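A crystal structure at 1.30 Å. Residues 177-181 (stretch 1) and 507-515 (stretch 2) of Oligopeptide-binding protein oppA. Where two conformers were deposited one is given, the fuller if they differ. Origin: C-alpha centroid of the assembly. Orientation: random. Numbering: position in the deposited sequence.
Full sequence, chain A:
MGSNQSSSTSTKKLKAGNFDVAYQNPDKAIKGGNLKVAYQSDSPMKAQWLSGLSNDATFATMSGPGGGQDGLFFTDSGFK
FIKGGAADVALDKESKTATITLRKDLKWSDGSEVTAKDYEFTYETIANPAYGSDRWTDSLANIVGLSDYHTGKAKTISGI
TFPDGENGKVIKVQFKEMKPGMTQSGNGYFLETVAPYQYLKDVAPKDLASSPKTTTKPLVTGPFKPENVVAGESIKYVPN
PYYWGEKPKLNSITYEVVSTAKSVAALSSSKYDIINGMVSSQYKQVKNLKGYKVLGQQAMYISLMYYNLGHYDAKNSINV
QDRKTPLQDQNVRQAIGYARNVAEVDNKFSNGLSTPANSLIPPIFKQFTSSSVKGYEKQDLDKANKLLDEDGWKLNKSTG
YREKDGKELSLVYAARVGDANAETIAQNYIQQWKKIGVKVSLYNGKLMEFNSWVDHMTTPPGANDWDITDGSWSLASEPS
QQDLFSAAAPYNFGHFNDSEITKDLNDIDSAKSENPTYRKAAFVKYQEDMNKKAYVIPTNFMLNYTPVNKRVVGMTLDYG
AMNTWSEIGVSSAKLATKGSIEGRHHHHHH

Stretch 1 177-181: EMKPG
Stretch 2 507-515: DIDSAKSEN

Residues 177-181 form an extended segment with no regular secondary structure, with phi/psi of -144/155 at Glu177, -72/155 at Met178 and -126/143 at Lys179, before Pro180 (-63/-27) and Gly181 (-77/-5) turn it. Against it lies the second stretch. Asp507 (-59/-41) and Ile508 (-56/-35) belong to a helix that begins earlier in the chain; Asp509 (-108/10), Ser510 (-74/167) and Ala511 (-58/-33) lead on to a 3-10 segment of Lys512 (-65/-31), Ser513 (-74/3) and Glu514 (-71/-13), then Asn515 (-93/112). In register, Lys179 CA lies 5.5 Å from Asp509 CA, and Pro180 CA lies 5.3 Å from Glu514 CA. No direct hydrogen bond crosses the interface, which buries 299 Å² summed over both sides; van der Waals packing and water hold it.

Pro180 is the centre of the packing. Its CA-to-CB bond points toward the second stretch, and its C-gamma endo ring rests among backbone carbonyls: CD lies 3.3 Å from Asp509 O and 3.8 Å from Ser510 O, CG is 3.8 Å from Ile508 O, and CB is 3.6 Å from Ser513 O. The compact ring has no amide hydrogen to satisfy; its carbons pack against these oxygens, and Pro180 CG also meets Ser513 CB at 4.0 Å.

The CA-to-CB bond of Lys179 points sideways, with chi angles m, m, t, t. The two m torsions bend the chain and the two t torsions extend its end; Lys179 CD passes 3.2 Å from Asp509 O and 4.1 Å from Asp509 CB. Lys179 NZ donates to water 1 at 3.0 Å; that water donates to Met178 O at 2.9 Å and Asp509 O at 3.1 Å, joining two carbonyls whose O atoms stand 4.5 Å apart. The Met178 (m, m, m) CA-to-CB bond is sideways and the side-chain end leads away; that O-to-O approach is its contact. Ile508 (m, t) likewise starts sideways and its end leads away.

Glu514 has chi1 m, an off-well chi2 of -149° and chi3 of 84°. Its end comes nearer the first stretch, and water 2 donates to both Glu514 OE2 (3.0 Å) and Met178 O (3.2 Å). Asp509, chi1 m, is reached through water 3, which accepts from Gly181 N at 2.8 Å and donates weakly to Asp509 OD1 at 2.9 Å.

Small hydroxyl side chains brace the turn: Ser510 OG (chi1 p) and Ser513 OG (chi1 m) donate to Asp507 O at 2.9 and 2.8 Å respectively. The CA-to-CB bond of Asn515 (chi1 t) points away; at the N-cap position, its side chain caps a backbone N just past the stretch.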

# COMPACT_ATOMS: atom_id res chain seq x y z
N GLU A 177 -4.72 23.47 7.54
CA GLU A 177 -3.74 23.40 8.60
C GLU A 177 -2.54 22.57 8.14
O GLU A 177 -2.61 21.68 7.31
CB GLU A 177 -4.31 22.70 9.89
CG GLU A 177 -5.59 23.33 10.50
CD GLU A 177 -5.37 24.75 11.03
OE1 GLU A 177 -4.26 25.19 11.18
OE2 GLU A 177 -6.37 25.38 11.29
N MET A 178 -1.44 22.87 8.79
CA MET A 178 -0.25 22.02 8.70
C MET A 178 -0.51 20.73 9.47
O MET A 178 -1.32 20.69 10.35
CB MET A 178 0.97 22.73 9.29
CG MET A 178 1.27 24.07 8.64
SD MET A 178 1.49 24.03 6.80
CE MET A 178 3.19 23.41 6.57
N LYS A 179 0.20 19.70 9.06
CA LYS A 179 0.15 18.40 9.72
C LYS A 179 1.59 17.98 10.08
O LYS A 179 2.48 18.26 9.34
CB LYS A 179 -0.53 17.38 8.78
CG LYS A 179 -1.93 17.85 8.18
CD LYS A 179 -3.02 17.78 9.25
CE LYS A 179 -4.29 18.42 8.69
NZ LYS A 179 -5.34 18.32 9.73
N PRO A 180 1.77 17.33 11.22
CA PRO A 180 3.13 17.07 11.74
C PRO A 180 3.96 16.16 10.80
O PRO A 180 5.14 16.27 10.73
CB PRO A 180 2.87 16.42 13.13
CG PRO A 180 1.45 15.93 13.06
CD PRO A 180 0.73 16.93 12.21
N GLY A 181 3.30 15.32 10.04
CA GLY A 181 4.01 14.47 9.09
C GLY A 181 4.50 15.12 7.77
O GLY A 181 5.12 14.45 6.99
N ASP A 507 -6.58 13.07 15.66
CA ASP A 507 -5.72 13.52 16.79
C ASP A 507 -4.22 13.33 16.46
O ASP A 507 -3.43 14.17 16.77
CB ASP A 507 -6.16 12.83 18.09
CG ASP A 507 -5.69 13.56 19.33
OD1 ASP A 507 -5.71 14.78 19.33
OD2 ASP A 507 -5.38 12.92 20.27
N ILE A 508 -3.89 12.20 15.84
CA ILE A 508 -2.51 11.89 15.43
C ILE A 508 -1.90 12.98 14.53
O ILE A 508 -0.74 13.27 14.59
CB ILE A 508 -2.49 10.49 14.77
CG1 ILE A 508 -2.55 9.41 15.88
CG2 ILE A 508 -1.27 10.33 13.83
CD1 ILE A 508 -2.96 7.98 15.33
N ASP A 509 -2.76 13.56 13.71
CA ASP A 509 -2.30 14.56 12.72
C ASP A 509 -2.72 15.98 13.07
O ASP A 509 -2.55 16.85 12.31
CB ASP A 509 -2.77 14.19 11.26
CG ASP A 509 -2.14 12.92 10.73
OD1 ASP A 509 -1.09 12.56 11.18
OD2 ASP A 509 -2.76 12.33 9.90
N SER A 510 -3.23 16.19 14.27
CA SER A 510 -3.67 17.50 14.72
C SER A 510 -2.48 18.44 15.06
O SER A 510 -1.36 18.03 15.19
CB SER A 510 -4.57 17.34 15.98
OG SER A 510 -3.83 17.03 17.14
N ALA A 511 -2.85 19.72 15.21
CA ALA A 511 -1.90 20.76 15.64
C ALA A 511 -1.28 20.42 17.01
O ALA A 511 -0.17 20.66 17.20
CB ALA A 511 -2.61 22.17 15.68
N LYS A 512 -2.07 19.75 17.88
CA LYS A 512 -1.51 19.32 19.18
C LYS A 512 -0.39 18.29 19.01
O LYS A 512 0.51 18.26 19.76
CB LYS A 512 -2.63 18.74 20.08
CG LYS A 512 -3.63 19.83 20.55
CD LYS A 512 -4.84 19.19 21.35
CE LYS A 512 -5.94 20.22 21.57
NZ LYS A 512 -7.00 19.73 22.49
N SER A 513 -0.48 17.47 17.96
CA SER A 513 0.53 16.46 17.62
C SER A 513 1.84 17.03 17.02
O SER A 513 2.68 16.31 16.70
CB SER A 513 -0.08 15.37 16.70
OG SER A 513 -0.74 14.43 17.57
N GLU A 514 1.93 18.36 16.93
CA GLU A 514 3.21 19.00 16.69
C GLU A 514 4.15 18.93 17.91
O GLU A 514 5.31 19.26 17.78
CB GLU A 514 2.99 20.45 16.23
CG GLU A 514 2.18 20.53 14.93
CD GLU A 514 2.54 21.71 14.06
OE1 GLU A 514 3.52 21.59 13.30
OE2 GLU A 514 1.84 22.74 14.13
N ASN A 515 3.62 18.54 19.07
CA ASN A 515 4.43 18.08 20.23
C ASN A 515 4.52 16.52 20.11
O ASN A 515 3.52 15.86 20.26
CB ASN A 515 3.78 18.50 21.55
CG ASN A 515 4.53 17.99 22.76
OD1 ASN A 515 5.36 17.15 22.67
ND2 ASN A 515 4.20 18.54 23.93
O HOH W 1 -3.66 19.71 11.81
O HOH W 2 -0.81 22.64 12.81
O HOH W 3 0.70 14.27 9.72